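Local coordinates for gingipain R2 Pro-Domain (PDB 4IEF), which is the prodomain of an arginine-specific cysteine protease and probably binds the enzyme to keep it inactive until maturation, at residues 28-33 and 167-172; 68-73 and 148-153. One frame throughout, in Å; residues are numbered along the deposited sequence.

Contact 1 of 2, residues 28-33 and 167-172; sequences VQFRMD and TEIVVA
Val-28 to Arg-31 run antiparallel to Glu-168 to Val-171 with strand axes 4.6 Å apart, Val-28/Val-171 and Phe-30/Ile-169 being the hydrogen-bonded pairs and Gln-29/Val-170 and Arg-31/Glu-168 the non-hydrogen-bonded ones. Each hydrogen-bonded pair carries two bonds, of which Phe-30 N to Ile-169 O is the shorter of its pair at 2.7 Å. Beyond the ladder Met-32 N still bonds to Thr-167 O (2.9 Å). On the face carrying Arg-31, the Arg-31 and Glu-168 side chains lie side by side and point the same way. Arg-31 grips side-on, NE (2.9 Å) and NH2 (3.0 Å) both giving hydrogen bonds to Glu-168 OE1 in a salt bridge. The guanidinium and carboxylate are nearly coplanar, 11° apart; NE takes the OE1 lone pair turned from OE2, while NH2 comes in nearly along the C-O bond. Gln-29 NE2 lies over one guanidinium face, toward its rim. Here strand 162-176 lies between 25-31 and 79-93 in the antiparallel sheet, and on the latter side Thr-167 and Glu-168 both face Lys-89 in a classic beta bulge. The other face is apolar. Phe-30 has CG anti to its backbone N (chi1 163°), and its CD1 lies 4.1 Å from Ile-169 CD1, the two side chains crossing at a slant; Val-28 CB meets Val-171 CG2 at 4.2 Å.

Contact 2 of 2, residues 68-73 and 148-153; sequences ILSRSL and VVNFAP
Leu-69 and Phe-151, then Arg-71 and Val-149, form the hydrogen-bonded pairs of an antiparallel ladder in which strand 69-74 lies against strand 144-157, whose opposite edge is bonded to strand 133-141. Backbone bonds run both ways within each pair, that from Phe-151 N to Leu-69 O measuring 2.8 Å. Short CA-H...O contacts fill the intervals, among them Asn-150 CA to Leu-69 O. Polar side chains meet on the face of Ser-70 and Asn-150. Ser-70 OG donates to Asn-150 OD1 (2.8 Å) from 21° off the amide carbonyl plane, and Asn-150 ND2 is held by Thr-134 and Ser-136, which fixes the rotation of the amide. OD1 and Ser-70 OG each also bond to a basic side chain of the other protein chain of the assembly, and Ser-72 OG to an acidic one, making this face part of the interface. Arg-71 points to the other face, its guanidinium in a salt bridge with Glu-54. Van der Waals packing completes the contact. Ile-68 lies alongside Asn-150, its CD1 3.9 Å from Asn-150 CB, while its CG2 touches Ala-152 CB. The two methyls of Val-148 diverge, CG1 to Ser-70 CB (3.7 Å) and CG2 to Ser-72 OG (3.4 Å). At the far end, Leu-73 CD1 reaches obliquely to Val-149 CG1, 3.9 Å away.

Contacts 1 and 2 have centres 10 Å apart and share one sheet, strands 144-157 and 162-176 being successive in the chain and neighbours in the sheet; along the chain, contact 2 is nested within the loop that contact 1 closes. Phe-151 of contact 2 joins them: its CD2 lies 3.5 Å from Phe-30 CB, its CE2 3.7 Å from Val-171 CG2 and its CZ 3.7 Å from Val-28 CG1, the Phe-151 and Phe-30 ring planes being about 25° apart. Pro-153 CG also packs on Phe-30 CZ. Contact 2 alone touches the other protein chain, and the Val-148 side chain is about 13 Å from the bound calcium ion.

Contact 1 of 2, residues 28-33 and 167-172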
# COMPACT_ATOMS: atom_id res chain seq x y z
N VAL A 28 10.72 -22.86 -10.23
CA VAL A 28 10.72 -21.50 -10.78
C VAL A 28 11.92 -21.33 -11.72
O VAL A 28 13.06 -21.64 -11.35
CB VAL A 28 10.68 -20.41 -9.67
CG1 VAL A 28 10.56 -19.00 -10.28
CG2 VAL A 28 9.53 -20.65 -8.68
N GLN A 29 11.65 -20.81 -12.92
CA GLN A 29 12.66 -20.53 -13.93
C GLN A 29 12.91 -19.03 -14.02
O GLN A 29 11.99 -18.23 -14.13
CB GLN A 29 12.22 -21.08 -15.30
CG GLN A 29 13.03 -20.54 -16.49
CD GLN A 29 12.60 -21.12 -17.81
OE1 GLN A 29 12.80 -22.30 -18.08
NE2 GLN A 29 12.01 -20.29 -18.66
N PHE A 30 14.19 -18.66 -13.97
CA PHE A 30 14.66 -17.31 -14.18
C PHE A 30 15.39 -17.28 -15.50
O PHE A 30 16.17 -18.20 -15.80
CB PHE A 30 15.58 -16.82 -13.04
CG PHE A 30 16.41 -15.60 -13.42
CD1 PHE A 30 17.65 -15.75 -14.04
CD2 PHE A 30 15.93 -14.31 -13.20
CE1 PHE A 30 18.38 -14.63 -14.46
CE2 PHE A 30 16.68 -13.19 -13.58
CZ PHE A 30 17.89 -13.36 -14.21
N ARG A 31 15.19 -16.21 -16.27
CA ARG A 31 15.92 -15.97 -17.50
C ARG A 31 16.32 -14.50 -17.53
O ARG A 31 15.52 -13.64 -17.16
CB ARG A 31 15.13 -16.39 -18.74
CG ARG A 31 15.28 -17.87 -19.08
CD ARG A 31 14.37 -18.28 -20.22
NE ARG A 31 14.64 -19.66 -20.64
CZ ARG A 31 13.91 -20.33 -21.52
NH1 ARG A 31 12.83 -19.77 -22.07
NH2 ARG A 31 14.23 -21.58 -21.84
N MET A 32 17.59 -14.23 -17.88
CA MET A 32 18.14 -12.87 -17.94
C MET A 32 17.40 -12.06 -19.01
O MET A 32 17.25 -12.51 -20.15
CB MET A 32 19.65 -12.89 -18.21
CG MET A 32 20.31 -11.51 -18.17
SD MET A 32 20.09 -10.63 -16.59
CE MET A 32 21.41 -11.37 -15.63
N ASP A 33 16.94 -10.86 -18.64
CA ASP A 33 16.20 -10.00 -19.54
C ASP A 33 16.73 -8.58 -19.46
O ASP A 33 16.86 -8.02 -18.37
CB ASP A 33 14.70 -10.06 -19.24
CG ASP A 33 13.84 -9.36 -20.27
OD1 ASP A 33 13.43 -8.21 -20.01
OD2 ASP A 33 13.59 -9.95 -21.34
N THR A 167 22.34 -16.65 -17.65
CA THR A 167 21.28 -16.40 -18.62
C THR A 167 20.01 -17.17 -18.24
O THR A 167 18.91 -16.70 -18.55
CB THR A 167 21.74 -16.73 -20.04
OG1 THR A 167 22.17 -18.09 -20.09
CG2 THR A 167 22.84 -15.79 -20.52
N GLU A 168 20.16 -18.32 -17.55
CA GLU A 168 19.05 -19.13 -17.07
C GLU A 168 19.39 -19.81 -15.74
O GLU A 168 20.50 -20.32 -15.56
CB GLU A 168 18.63 -20.18 -18.11
CG GLU A 168 17.33 -20.89 -17.78
CD GLU A 168 17.01 -22.05 -18.69
OE1 GLU A 168 16.16 -21.88 -19.59
OE2 GLU A 168 17.63 -23.13 -18.52
N ILE A 169 18.42 -19.79 -14.81
CA ILE A 169 18.48 -20.45 -13.50
C ILE A 169 17.12 -21.08 -13.23
O ILE A 169 16.11 -20.36 -13.20
CB ILE A 169 18.92 -19.52 -12.31
CG1 ILE A 169 20.24 -18.76 -12.57
CG2 ILE A 169 18.98 -20.33 -10.99
CD1 ILE A 169 20.46 -17.52 -11.65
N VAL A 170 17.09 -22.40 -13.00
CA VAL A 170 15.86 -23.10 -12.63
C VAL A 170 16.07 -23.63 -11.22
O VAL A 170 17.03 -24.37 -10.96
CB VAL A 170 15.42 -24.21 -13.62
CG1 VAL A 170 14.10 -24.84 -13.18
CG2 VAL A 170 15.30 -23.67 -15.05
N VAL A 171 15.18 -23.23 -10.29
CA VAL A 171 15.26 -23.67 -8.90
C VAL A 171 14.06 -24.52 -8.51
O VAL A 171 12.95 -24.33 -9.02
CB VAL A 171 15.46 -22.50 -7.89
CG1 VAL A 171 16.78 -21.77 -8.14
CG2 VAL A 171 14.28 -21.53 -7.89
N ALA A 172 14.29 -25.45 -7.57
CA ALA A 172 13.26 -26.27 -6.96
C ALA A 172 13.15 -25.88 -5.49
O ALA A 172 14.13 -25.99 -4.74
CB ALA A 172 13.60 -27.75 -7.11

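Contact 2 of 2, residues 68-73 and 148-153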
# COMPACT_ATOMS: atom_id res chain seq x y z
N ILE A 68 19.61 -8.63 -7.85
CA ILE A 68 18.90 -9.89 -7.67
C ILE A 68 17.44 -9.75 -8.15
O ILE A 68 16.93 -8.64 -8.29
CB ILE A 68 18.96 -10.37 -6.19
CG1 ILE A 68 18.16 -9.46 -5.23
CG2 ILE A 68 20.42 -10.62 -5.71
CD1 ILE A 68 17.60 -10.19 -3.99
N LEU A 69 16.79 -10.89 -8.38
CA LEU A 69 15.38 -10.94 -8.73
C LEU A 69 14.68 -11.76 -7.66
O LEU A 69 15.11 -12.88 -7.36
CB LEU A 69 15.14 -11.51 -10.14
CG LEU A 69 13.73 -11.35 -10.68
CD1 LEU A 69 13.76 -11.08 -12.15
CD2 LEU A 69 12.86 -12.57 -10.36
N SER A 70 13.63 -11.20 -7.06
CA SER A 70 12.89 -11.86 -5.98
C SER A 70 11.44 -12.12 -6.34
O SER A 70 10.79 -11.29 -6.98
CB SER A 70 12.96 -11.01 -4.72
OG SER A 70 14.29 -10.84 -4.26
N ARG A 71 10.95 -13.31 -5.94
CA ARG A 71 9.58 -13.76 -6.17
C ARG A 71 9.05 -14.48 -4.94
O ARG A 71 9.77 -15.25 -4.30
CB ARG A 71 9.48 -14.67 -7.41
CG ARG A 71 9.54 -13.94 -8.75
CD ARG A 71 8.37 -12.99 -8.97
NE ARG A 71 8.49 -12.28 -10.24
CZ ARG A 71 7.96 -12.68 -11.39
NH1 ARG A 71 7.23 -13.80 -11.43
NH2 ARG A 71 8.14 -11.98 -12.50
N SER A 72 7.77 -14.24 -4.63
CA SER A 72 7.10 -14.81 -3.47
C SER A 72 6.40 -16.10 -3.83
O SER A 72 5.78 -16.21 -4.90
CB SER A 72 6.11 -13.82 -2.87
OG SER A 72 6.78 -12.65 -2.44
N LEU A 73 6.48 -17.08 -2.93
CA LEU A 73 5.84 -18.37 -3.11
C LEU A 73 5.03 -18.77 -1.89
O LEU A 73 5.46 -18.54 -0.76
CB LEU A 73 6.87 -19.48 -3.40
CG LEU A 73 7.69 -19.40 -4.70
CD1 LEU A 73 8.92 -20.29 -4.60
CD2 LEU A 73 6.84 -19.78 -5.92
N VAL A 148 10.06 -15.96 0.11
CA VAL A 148 10.60 -15.33 -1.10
C VAL A 148 11.87 -16.06 -1.56
O VAL A 148 12.78 -16.28 -0.76
CB VAL A 148 10.85 -13.82 -0.89
CG1 VAL A 148 11.49 -13.18 -2.12
CG2 VAL A 148 9.56 -13.09 -0.52
N VAL A 149 11.90 -16.44 -2.85
CA VAL A 149 13.07 -17.05 -3.48
C VAL A 149 13.83 -15.93 -4.23
O VAL A 149 13.22 -15.12 -4.93
CB VAL A 149 12.74 -18.30 -4.37
CG1 VAL A 149 11.84 -17.95 -5.56
CG2 VAL A 149 14.01 -19.00 -4.84
N ASN A 150 15.15 -15.85 -4.03
CA ASN A 150 16.00 -14.84 -4.67
C ASN A 150 16.98 -15.46 -5.65
O ASN A 150 17.72 -16.39 -5.30
CB ASN A 150 16.78 -14.03 -3.62
CG ASN A 150 15.95 -13.67 -2.42
OD1 ASN A 150 14.96 -12.93 -2.52
ND2 ASN A 150 16.26 -14.26 -1.27
N PHE A 151 17.00 -14.93 -6.88
CA PHE A 151 17.95 -15.33 -7.91
C PHE A 151 19.06 -14.32 -7.95
O PHE A 151 18.77 -13.12 -8.01
CB PHE A 151 17.27 -15.41 -9.29
CG PHE A 151 16.19 -16.45 -9.42
CD1 PHE A 151 14.85 -16.11 -9.25
CD2 PHE A 151 16.50 -17.77 -9.75
CE1 PHE A 151 13.84 -17.06 -9.41
CE2 PHE A 151 15.49 -18.72 -9.91
CZ PHE A 151 14.17 -18.36 -9.74
N ALA A 152 20.32 -14.76 -7.88
CA ALA A 152 21.49 -13.88 -7.98
C ALA A 152 22.24 -14.28 -9.27
O ALA A 152 23.15 -15.11 -9.24
CB ALA A 152 22.37 -14.00 -6.73
N PRO A 153 21.79 -13.76 -10.45
CA PRO A 153 22.39 -14.20 -11.72
C PRO A 153 23.68 -13.48 -12.11
O PRO A 153 24.21 -13.73 -13.20
CB PRO A 153 21.29 -13.89 -12.73
CG PRO A 153 20.61 -12.69 -12.17
CD PRO A 153 20.70 -12.79 -10.68